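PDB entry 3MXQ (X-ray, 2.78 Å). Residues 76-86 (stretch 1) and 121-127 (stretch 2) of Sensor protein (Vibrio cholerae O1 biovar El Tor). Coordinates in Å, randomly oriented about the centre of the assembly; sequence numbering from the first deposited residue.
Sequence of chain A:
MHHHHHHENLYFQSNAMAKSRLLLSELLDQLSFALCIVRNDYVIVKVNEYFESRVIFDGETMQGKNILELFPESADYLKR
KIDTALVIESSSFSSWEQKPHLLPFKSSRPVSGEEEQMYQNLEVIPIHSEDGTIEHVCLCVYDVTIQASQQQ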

# COMPACT_ATOMS: atom_id res chain seq x y z
N ASP A 76 -22.19 23.44 -5.14
CA ASP A 76 -22.94 23.17 -6.36
C ASP A 76 -22.44 21.94 -7.10
O ASP A 76 -23.22 21.04 -7.42
CB ASP A 76 -22.86 24.36 -7.30
CG ASP A 76 -24.09 25.21 -7.26
OD1 ASP A 76 -24.08 26.32 -7.86
OD2 ASP A 76 -25.08 24.77 -6.63
N TYR A 77 -21.15 21.93 -7.38
CA TYR A 77 -20.53 20.86 -8.12
C TYR A 77 -20.61 19.55 -7.33
O TYR A 77 -21.07 18.53 -7.85
CB TYR A 77 -19.08 21.25 -8.44
CG TYR A 77 -18.37 20.26 -9.32
CD1 TYR A 77 -17.26 19.57 -8.85
CD2 TYR A 77 -18.81 20.01 -10.61
CE1 TYR A 77 -16.60 18.64 -9.65
CE2 TYR A 77 -18.17 19.09 -11.42
CZ TYR A 77 -17.07 18.41 -10.94
OH TYR A 77 -16.44 17.50 -11.75
N LEU A 78 -20.20 19.61 -6.06
CA LEU A 78 -20.24 18.47 -5.15
C LEU A 78 -21.62 17.85 -5.00
O LEU A 78 -21.74 16.62 -4.98
CB LEU A 78 -19.72 18.88 -3.78
CG LEU A 78 -18.30 18.46 -3.42
CD1 LEU A 78 -17.95 18.84 -1.99
CD2 LEU A 78 -18.13 16.96 -3.64
N LYS A 79 -22.65 18.68 -4.88
CA LYS A 79 -24.02 18.19 -4.77
C LYS A 79 -24.45 17.46 -6.03
O LYS A 79 -25.13 16.43 -5.95
CB LYS A 79 -24.99 19.32 -4.45
CG LYS A 79 -26.36 18.83 -3.98
CD LYS A 79 -27.27 19.98 -3.56
CE LYS A 79 -28.51 19.48 -2.86
NZ LYS A 79 -29.50 18.93 -3.82
N ARG A 80 -24.04 17.96 -7.19
CA ARG A 80 -24.40 17.29 -8.43
C ARG A 80 -23.72 15.93 -8.51
O ARG A 80 -24.31 14.95 -8.95
CB ARG A 80 -24.07 18.14 -9.66
CG ARG A 80 -24.67 17.56 -10.95
CD ARG A 80 -24.47 18.46 -12.15
NE ARG A 80 -25.36 19.63 -12.12
CZ ARG A 80 -26.69 19.59 -12.34
NH1 ARG A 80 -27.31 18.44 -12.59
NH2 ARG A 80 -27.39 20.71 -12.29
N LYS A 81 -22.48 15.87 -8.06
CA LYS A 81 -21.74 14.63 -8.05
C LYS A 81 -22.32 13.63 -7.05
O LYS A 81 -22.55 12.48 -7.40
CB LYS A 81 -20.28 14.90 -7.75
CG LYS A 81 -19.59 15.65 -8.84
CD LYS A 81 -19.64 14.88 -10.12
CE LYS A 81 -18.47 15.25 -11.01
NZ LYS A 81 -18.22 14.23 -12.06
N ILE A 82 -22.57 14.08 -5.82
CA ILE A 82 -23.10 13.18 -4.80
C ILE A 82 -24.51 12.72 -5.16
O ILE A 82 -24.87 11.56 -4.99
CB ILE A 82 -23.07 13.83 -3.42
CG1 ILE A 82 -21.62 14.08 -3.00
CG2 ILE A 82 -23.75 12.94 -2.38
CD1 ILE A 82 -21.47 15.23 -2.04
N ASP A 83 -25.31 13.64 -5.69
CA ASP A 83 -26.68 13.32 -6.05
C ASP A 83 -26.75 12.35 -7.22
O ASP A 83 -27.60 11.46 -7.23
CB ASP A 83 -27.48 14.59 -6.29
CG ASP A 83 -27.81 15.32 -4.99
OD1 ASP A 83 -27.43 14.81 -3.91
OD2 ASP A 83 -28.44 16.39 -5.02
N THR A 84 -25.83 12.49 -8.17
CA THR A 84 -25.71 11.55 -9.28
C THR A 84 -25.57 10.14 -8.73
O THR A 84 -26.35 9.25 -9.07
CB THR A 84 -24.54 11.92 -10.22
OG1 THR A 84 -24.79 13.22 -10.75
CG2 THR A 84 -24.42 10.95 -11.38
N ALA A 85 -24.61 9.94 -7.84
CA ALA A 85 -24.42 8.66 -7.19
C ALA A 85 -25.72 8.19 -6.54
O ALA A 85 -26.09 7.03 -6.68
CB ALA A 85 -23.31 8.74 -6.16
N LEU A 86 -26.39 9.10 -5.85
CA LEU A 86 -27.56 8.74 -5.05
C LEU A 86 -28.73 8.29 -5.90
O LEU A 86 -29.51 7.44 -5.46
CB LEU A 86 -27.99 9.89 -4.13
CG LEU A 86 -27.09 10.24 -2.94
CD1 LEU A 86 -27.57 11.50 -2.24
CD2 LEU A 86 -27.01 9.10 -1.95
N ASN A 121 -8.50 14.49 -10.01
CA ASN A 121 -9.59 13.59 -10.34
C ASN A 121 -10.46 13.35 -9.11
O ASN A 121 -9.99 13.41 -7.97
CB ASN A 121 -9.05 12.26 -10.87
CG ASN A 121 -8.60 12.35 -12.31
OD1 ASN A 121 -9.22 13.00 -13.14
ND2 ASN A 121 -7.52 11.64 -12.63
N LEU A 122 -11.74 13.09 -9.37
CA LEU A 122 -12.74 12.86 -8.33
C LEU A 122 -13.49 11.57 -8.57
O LEU A 122 -13.96 11.31 -9.69
CB LEU A 122 -13.73 14.03 -8.27
CG LEU A 122 -14.99 13.83 -7.43
CD1 LEU A 122 -14.68 13.75 -5.97
CD2 LEU A 122 -15.93 14.99 -7.67
N GLU A 123 -13.61 10.78 -7.51
CA GLU A 123 -14.33 9.51 -7.56
C GLU A 123 -15.40 9.53 -6.50
O GLU A 123 -15.13 9.80 -5.34
CB GLU A 123 -13.36 8.35 -7.33
CG GLU A 123 -13.96 6.98 -7.57
CD GLU A 123 -12.91 5.87 -7.86
OE1 GLU A 123 -13.11 5.14 -8.89
OE2 GLU A 123 -11.92 5.72 -7.08
N VAL A 124 -16.64 9.30 -6.92
CA VAL A 124 -17.77 9.19 -6.01
C VAL A 124 -18.30 7.75 -6.01
O VAL A 124 -18.67 7.22 -7.07
CB VAL A 124 -18.89 10.17 -6.40
CG1 VAL A 124 -19.99 10.14 -5.37
CG2 VAL A 124 -18.33 11.58 -6.52
N ILE A 125 -18.32 7.12 -4.85
CA ILE A 125 -18.78 5.74 -4.74
C ILE A 125 -19.90 5.62 -3.71
O ILE A 125 -19.70 5.92 -2.52
CB ILE A 125 -17.66 4.80 -4.27
CG1 ILE A 125 -16.46 4.82 -5.23
CG2 ILE A 125 -18.21 3.40 -4.10
CD1 ILE A 125 -15.12 4.50 -4.57
N PRO A 126 -21.09 5.16 -4.15
CA PRO A 126 -22.22 4.96 -3.25
C PRO A 126 -21.96 3.79 -2.32
O PRO A 126 -21.19 2.90 -2.68
CB PRO A 126 -23.37 4.63 -4.20
CG PRO A 126 -22.74 4.16 -5.45
CD PRO A 126 -21.39 4.75 -5.54
N ILE A 127 -22.56 3.80 -1.13
CA ILE A 127 -22.46 2.67 -0.19
C ILE A 127 -23.83 2.20 0.32
O ILE A 127 -24.52 2.90 1.06
CB ILE A 127 -21.54 2.97 1.02
CG1 ILE A 127 -20.14 3.38 0.54
CG2 ILE A 127 -21.47 1.76 1.96
CD1 ILE A 127 -19.21 3.87 1.63

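The helix of residues 76–86 lies against the strand of residues 121–127, the two running in broadly the same direction at an angle of 39° and with axes that approach to 8.1 Å. No hydrogen bond or salt bridge crosses between them. The contact is one of apolar packing, burying 289 Å² in all; within the helix, i to i+4 bonds run from Arg80 N to Asp76 O through to Leu86 N to Ile82 O.

Asp76 opens the stretch on the solvent side, beyond reach of the strand, as its charge would suggest. Tyr77 is the first residue to touch. Its CA-to-CB bond points sideways, but with chi1 in the t well the ring extends so that its end comes nearer, and Tyr77 CE1 lies 4.2 Å from Leu122 CD2, the methyl approaching the ring obliquely. A tyrosine suits this buried place because its ring carbons can pack on leucine while its OH is hydrogen-bonded elsewhere in the structure. Leu78, also buried, points sideways; its end comes nearer the strand but stays short of contact.

Lys79 and Arg80 are exposed and out of reach of the strand. Lys79 instead serves the helix itself: one turn on, Lys79 NZ forms a salt bridge with Asp83 OD2 at 3.0 Å. Lys81 follows with its CA-to-CB bond toward the strand, and here the aliphatic part of a long side chain does the packing. Lys81 CG sits 3.9 Å from Leu122 CD2, and Lys81 CB 4.0 Å from Val124 CG2. The ammonium group need not be buried unpaired, since NZ is hydrogen-bonded elsewhere in the structure. The Lys81 backbone also contributes, Lys81 O lying 4.0 Å from Val124 CG1.

Ile82 projects sideways, so it is its backbone that meets the strand, with Ile82 CA 4.4 Å from Val124 CG1. Asp83 points away, and its OD2 pairs with Lys79 NZ. Thr84, sideways and clear of the strand, turns its hydroxyl back on the helix, Thr84 OG1 donating to Arg80 O at 2.5 Å.

Ala85 makes the tightest side-chain approach. Ala85 CB points toward the strand and comes within 3.7 Å of Val124 CG1, while the same methyl lies 4.5 Å from Pro126 CD. The backbones are close here, Ala85 CA to Pro126 CA being 5.8 Å, and a single methyl fits the narrow gap. Leu86 points away and makes no contact.

The strand answers with alternate residues. Leu122, Val124 and Pro126 all point toward the helix, whereas Ile125 between the latter two points away. Val124 is the centre of the contact: both its methyls take part, CG1 against Ala85, Ile82 and the Lys81 carbonyl, CG2 against the Lys81 CB. Beta-branched valine is at home in a strand, and Pro126 adds a compact apolar ring beside Ala85.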